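Local coordinates for protein esterase LipW (Mycobacterium marinum, PDB 3QH4) that probably hydrolyses ester substrates, as an alpha/beta-hydrolase-fold esterase with strict substrate selectivity, at residues D28-S33 with A219-R224; G178-S183 with A245-T250. One frame throughout, in Å; residues are numbered along the deposited sequence. Where two conformers were deposited one is given.

Contact 1: D28-S33 with A219-R224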
# COMPACT_ATOMS: atom_id res chain seq x y z
N ASP A 28 7.53 -16.37 6.31
CA ASP A 28 7.99 -16.48 7.69
C ASP A 28 8.32 -15.04 8.08
O ASP A 28 9.19 -14.42 7.48
CB ASP A 28 9.22 -17.38 7.70
CG ASP A 28 9.87 -17.49 9.07
OD1 ASP A 28 9.55 -16.71 9.99
OD2 ASP A 28 10.73 -18.39 9.20
N PHE A 29 7.63 -14.50 9.08
CA PHE A 29 7.80 -13.07 9.38
C PHE A 29 8.52 -12.84 10.70
O PHE A 29 8.35 -11.80 11.32
CB PHE A 29 6.45 -12.32 9.34
CG PHE A 29 6.56 -10.93 8.74
CD1 PHE A 29 6.95 -10.78 7.42
CD2 PHE A 29 6.22 -9.79 9.49
CE1 PHE A 29 7.06 -9.49 6.84
CE2 PHE A 29 6.31 -8.49 8.91
CZ PHE A 29 6.72 -8.37 7.59
N THR A 30 9.36 -13.80 11.10
CA THR A 30 10.27 -13.55 12.23
C THR A 30 11.33 -12.53 11.80
O THR A 30 11.58 -12.35 10.61
CB THR A 30 11.00 -14.85 12.70
OG1 THR A 30 11.76 -15.39 11.61
CG2 THR A 30 9.99 -15.87 13.21
N ALA A 31 11.94 -11.85 12.78
CA ALA A 31 13.00 -10.89 12.51
C ALA A 31 14.15 -11.48 11.68
O ALA A 31 14.58 -10.86 10.72
CB ALA A 31 13.52 -10.29 13.82
N GLU A 32 14.63 -12.67 12.04
CA GLU A 32 15.69 -13.34 11.26
C GLU A 32 15.32 -13.60 9.80
O GLU A 32 16.14 -13.40 8.88
CB GLU A 32 16.11 -14.65 11.95
N SER A 33 14.08 -14.06 9.60
CA SER A 33 13.59 -14.32 8.26
C SER A 33 13.47 -13.03 7.46
O SER A 33 13.80 -13.00 6.27
CB SER A 33 12.25 -15.08 8.32
OG SER A 33 11.69 -15.24 7.02
N ALA A 219 0.68 -11.75 10.37
CA ALA A 219 0.07 -10.46 10.68
C ALA A 219 0.28 -10.12 12.17
O ALA A 219 0.56 -8.96 12.52
CB ALA A 219 -1.40 -10.48 10.29
N SER A 220 0.21 -11.14 13.02
CA SER A 220 0.47 -10.94 14.44
C SER A 220 1.91 -10.47 14.70
O SER A 220 2.14 -9.48 15.43
CB SER A 220 0.17 -12.20 15.24
OG SER A 220 0.57 -11.98 16.59
N LEU A 221 2.88 -11.17 14.10
CA LEU A 221 4.30 -10.77 14.20
C LEU A 221 4.52 -9.37 13.63
O LEU A 221 5.24 -8.56 14.23
CB LEU A 221 5.20 -11.75 13.44
CG LEU A 221 5.69 -13.00 14.19
CD1 LEU A 221 4.56 -13.68 14.85
CD2 LEU A 221 6.39 -13.95 13.21
N MET A 222 3.89 -9.10 12.49
CA MET A 222 3.99 -7.80 11.81
C MET A 222 3.64 -6.66 12.77
O MET A 222 4.40 -5.69 12.88
CB MET A 222 3.03 -7.78 10.58
CG MET A 222 2.92 -6.43 9.90
SD MET A 222 1.55 -6.47 8.72
CE MET A 222 0.13 -6.54 9.82
N TRP A 223 2.50 -6.76 13.45
CA TRP A 223 2.05 -5.71 14.36
C TRP A 223 3.04 -5.61 15.51
O TRP A 223 3.34 -4.48 16.00
CB TRP A 223 0.62 -5.95 14.86
CG TRP A 223 -0.39 -5.49 13.86
CD1 TRP A 223 -1.26 -6.27 13.12
CD2 TRP A 223 -0.66 -4.15 13.52
NE1 TRP A 223 -2.02 -5.46 12.31
CE2 TRP A 223 -1.68 -4.15 12.55
CE3 TRP A 223 -0.12 -2.91 13.95
CZ2 TRP A 223 -2.20 -2.97 11.99
CZ3 TRP A 223 -0.63 -1.73 13.38
CH2 TRP A 223 -1.66 -1.77 12.41
N ARG A 224 3.57 -6.75 15.95
CA ARG A 224 4.54 -6.68 17.08
C ARG A 224 5.81 -5.92 16.69
O ARG A 224 6.29 -5.07 17.47
CB ARG A 224 4.86 -8.08 17.65
CG ARG A 224 3.70 -8.63 18.50
CD ARG A 224 4.21 -9.58 19.60
NE ARG A 224 4.88 -10.73 19.06
CZ ARG A 224 4.26 -11.84 18.64
NH1 ARG A 224 2.93 -11.92 18.66
NH2 ARG A 224 4.97 -12.86 18.18

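Contact 2: G178-S183 with A245-T250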
# COMPACT_ATOMS: atom_id res chain seq x y z
N GLY A 178 -4.58 12.83 8.55
CA GLY A 178 -3.92 14.13 8.70
C GLY A 178 -4.52 15.21 7.82
O GLY A 178 -4.71 16.35 8.27
N ALA A 179 -4.83 14.88 6.56
CA ALA A 179 -5.51 15.83 5.70
C ALA A 179 -6.90 16.18 6.27
O ALA A 179 -7.27 17.38 6.29
CB ALA A 179 -5.62 15.30 4.25
N ALA A 180 -7.67 15.17 6.71
CA ALA A 180 -9.03 15.41 7.26
C ALA A 180 -9.01 16.29 8.50
O ALA A 180 -9.90 17.13 8.68
CB ALA A 180 -9.77 14.09 7.55
N ASP A 181 -8.00 16.10 9.36
CA ASP A 181 -7.92 16.88 10.58
C ASP A 181 -7.20 18.23 10.42
O ASP A 181 -7.10 18.98 11.39
CB ASP A 181 -7.36 16.05 11.74
CG ASP A 181 -5.85 15.97 11.76
OD1 ASP A 181 -5.19 16.62 10.93
OD2 ASP A 181 -5.32 15.26 12.64
N GLY A 182 -6.70 18.51 9.22
CA GLY A 182 -6.11 19.80 8.87
C GLY A 182 -4.63 19.95 9.21
O GLY A 182 -4.06 21.04 9.03
N SER A 183 -4.01 18.87 9.69
CA SER A 183 -2.58 18.81 10.03
C SER A 183 -1.71 18.77 8.79
O SER A 183 -0.50 19.09 8.84
CB SER A 183 -2.28 17.53 10.83
OG SER A 183 -2.89 17.57 12.12
N ALA A 245 -15.87 10.32 9.80
CA ALA A 245 -16.49 11.36 8.98
C ALA A 245 -15.44 12.33 8.48
O ALA A 245 -14.51 12.70 9.20
CB ALA A 245 -17.58 12.10 9.74
N GLY A 246 -15.58 12.73 7.22
CA GLY A 246 -14.70 13.74 6.66
C GLY A 246 -13.43 13.23 6.00
O GLY A 246 -12.67 14.02 5.41
N LEU A 247 -13.18 11.92 6.10
CA LEU A 247 -12.08 11.33 5.34
C LEU A 247 -12.35 11.41 3.83
O LEU A 247 -13.52 11.51 3.42
CB LEU A 247 -11.84 9.87 5.77
CG LEU A 247 -11.32 9.74 7.20
CD1 LEU A 247 -11.25 8.25 7.61
CD2 LEU A 247 -9.92 10.39 7.39
N PRO A 248 -11.28 11.41 3.01
CA PRO A 248 -11.43 11.51 1.56
C PRO A 248 -12.16 10.30 0.98
O PRO A 248 -12.06 9.19 1.53
CB PRO A 248 -10.00 11.56 1.02
CG PRO A 248 -9.09 11.46 2.18
CD PRO A 248 -9.87 11.34 3.44
N ALA A 249 -12.87 10.55 -0.12
CA ALA A 249 -13.40 9.49 -0.97
C ALA A 249 -12.37 8.37 -1.15
O ALA A 249 -11.17 8.63 -1.26
CB ALA A 249 -13.81 10.06 -2.29
N THR A 250 -12.85 7.14 -1.14
CA THR A 250 -11.99 5.96 -0.98
C THR A 250 -12.27 4.89 -2.04
O THR A 250 -13.44 4.70 -2.41
CB THR A 250 -12.23 5.36 0.42
OG1 THR A 250 -11.86 6.33 1.41
CG2 THR A 250 -11.41 4.05 0.67

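Contact 1: D28-S33 with A219-R224
Phe29 and Leu221 meet where the loop leading into helix 31-56 passes the side of helix 216-227. The CD2 methyl of Leu221 lies against the loop backbone, 3.5 Å from Phe29 O and 3.6 Å from Thr30 N. Thr30 CG2 lies 4.1 Å from Leu221 CD2, the two side chains running alongside each other and pointing the same way. The Phe29 ring leans toward the next residue of the helix, CE2 lying 3.7 Å from Met222 CB in an oblique approach. Met222 carries on past the ring because its CG is turned away from the backbone N (chi1 174°); the chain bends at its last torsion, its end leading away from Phe29, and the side chain also touches Phe96 and Val196. Phe214 packs edge-to-face with Phe29.

Behind this first shell, Asp28 shapes the loop. Its OD1 takes a nearly straight bond from Thr30 N (3.1 Å, 169° at the hydrogen), which closes an Asx turn, and a second from Thr30 OG1, both from one face of the carboxylate. The Thr30 hydroxyl in turn accepts a weak N-capping bond from Ser33 N, while Ser33 OG donates to Asp28 O over 2.7 Å.

No hydrogen bond links the two segments; one nearby joins Phe29 O to His225 NE2, one turn along the helix from Leu221. The contact thus holds by apolar packing, while the Asp28, Thr30 and Ser33 side chains bond within their own segment, shaping the turn and capping the helix.

Contact 2: G178-S183 with A245-T250
Ala180 faces the loop before strand 250-255 from the last turn of helix 167-181, and its CB methyl is the group that makes the contact. Two atoms receive it: Gly246 O at 3.6 Å and Leu247 CD2 at 3.7 Å. The backbones come close here, Ala180 CA standing 5.4 Å from Leu247 CA, and the short side chain bridges the gap.

The CB of Leu247 points away from the helix. Its CG stands beside the backbone N, anti to the carbonyl carbon (chi1 -67°), and with CD1 extended (chi2 174°), the other branch, CD2, is turned back to the Ala180 methyl. The Leu247 side chain also touches Gln190 of strand 189-193 and Tyr267 and Leu271 of helix 261-273, so Leu247 sits between the end of helix 167-181, strand 189-193 and helix 261-273. Gly246 has a positive phi that would press a side chain against the preceding carbonyl, and its own carbonyl oxygen lies against the methyl.

Farther along each segment, side chains fold back on their own backbone. Asp181 OD1 accepts from Ser183 N nearly along its C-O axis, forming an Asx turn, and also from Ser183 OG at 2.8 Å on the syn side, 33° out of the carboxylate plane. Thr250 OG1 similarly donates to Pro248 O over 2.9 Å at the entry to its strand.

Gly182, with positive phi, forms a Schellman motif at the C-terminal end of the helix: its N binds Ala179 O, and Ser183 N makes a weak bond to Gly178 O. In the alpha/beta-hydrolase fold this helix follows the probable nucleophile elbow at Ser166, and the contact joins its far end to the lead-in of a parallel sheet strand.

Both contacts lie about 18 Å from the centre of the chain, with their own centres 30 Å apart and nearest atoms about 15 Å apart, and they share no helix or strand. Contact 1 is partly buried: a phenylalanine, a leucine and a methionine join the loop leading into helix 31-56 to helix 216-227, and Met222 lies near the probable Ser-His-Asp triad without touching it. Contact 2 is a surface contact, where one methyl meets a loop. Neither has a hydrogen bond between its segments, but each has an Asx turn beside it, serving a helix beginning in contact 1 and lying at a helix C-terminus in contact 2.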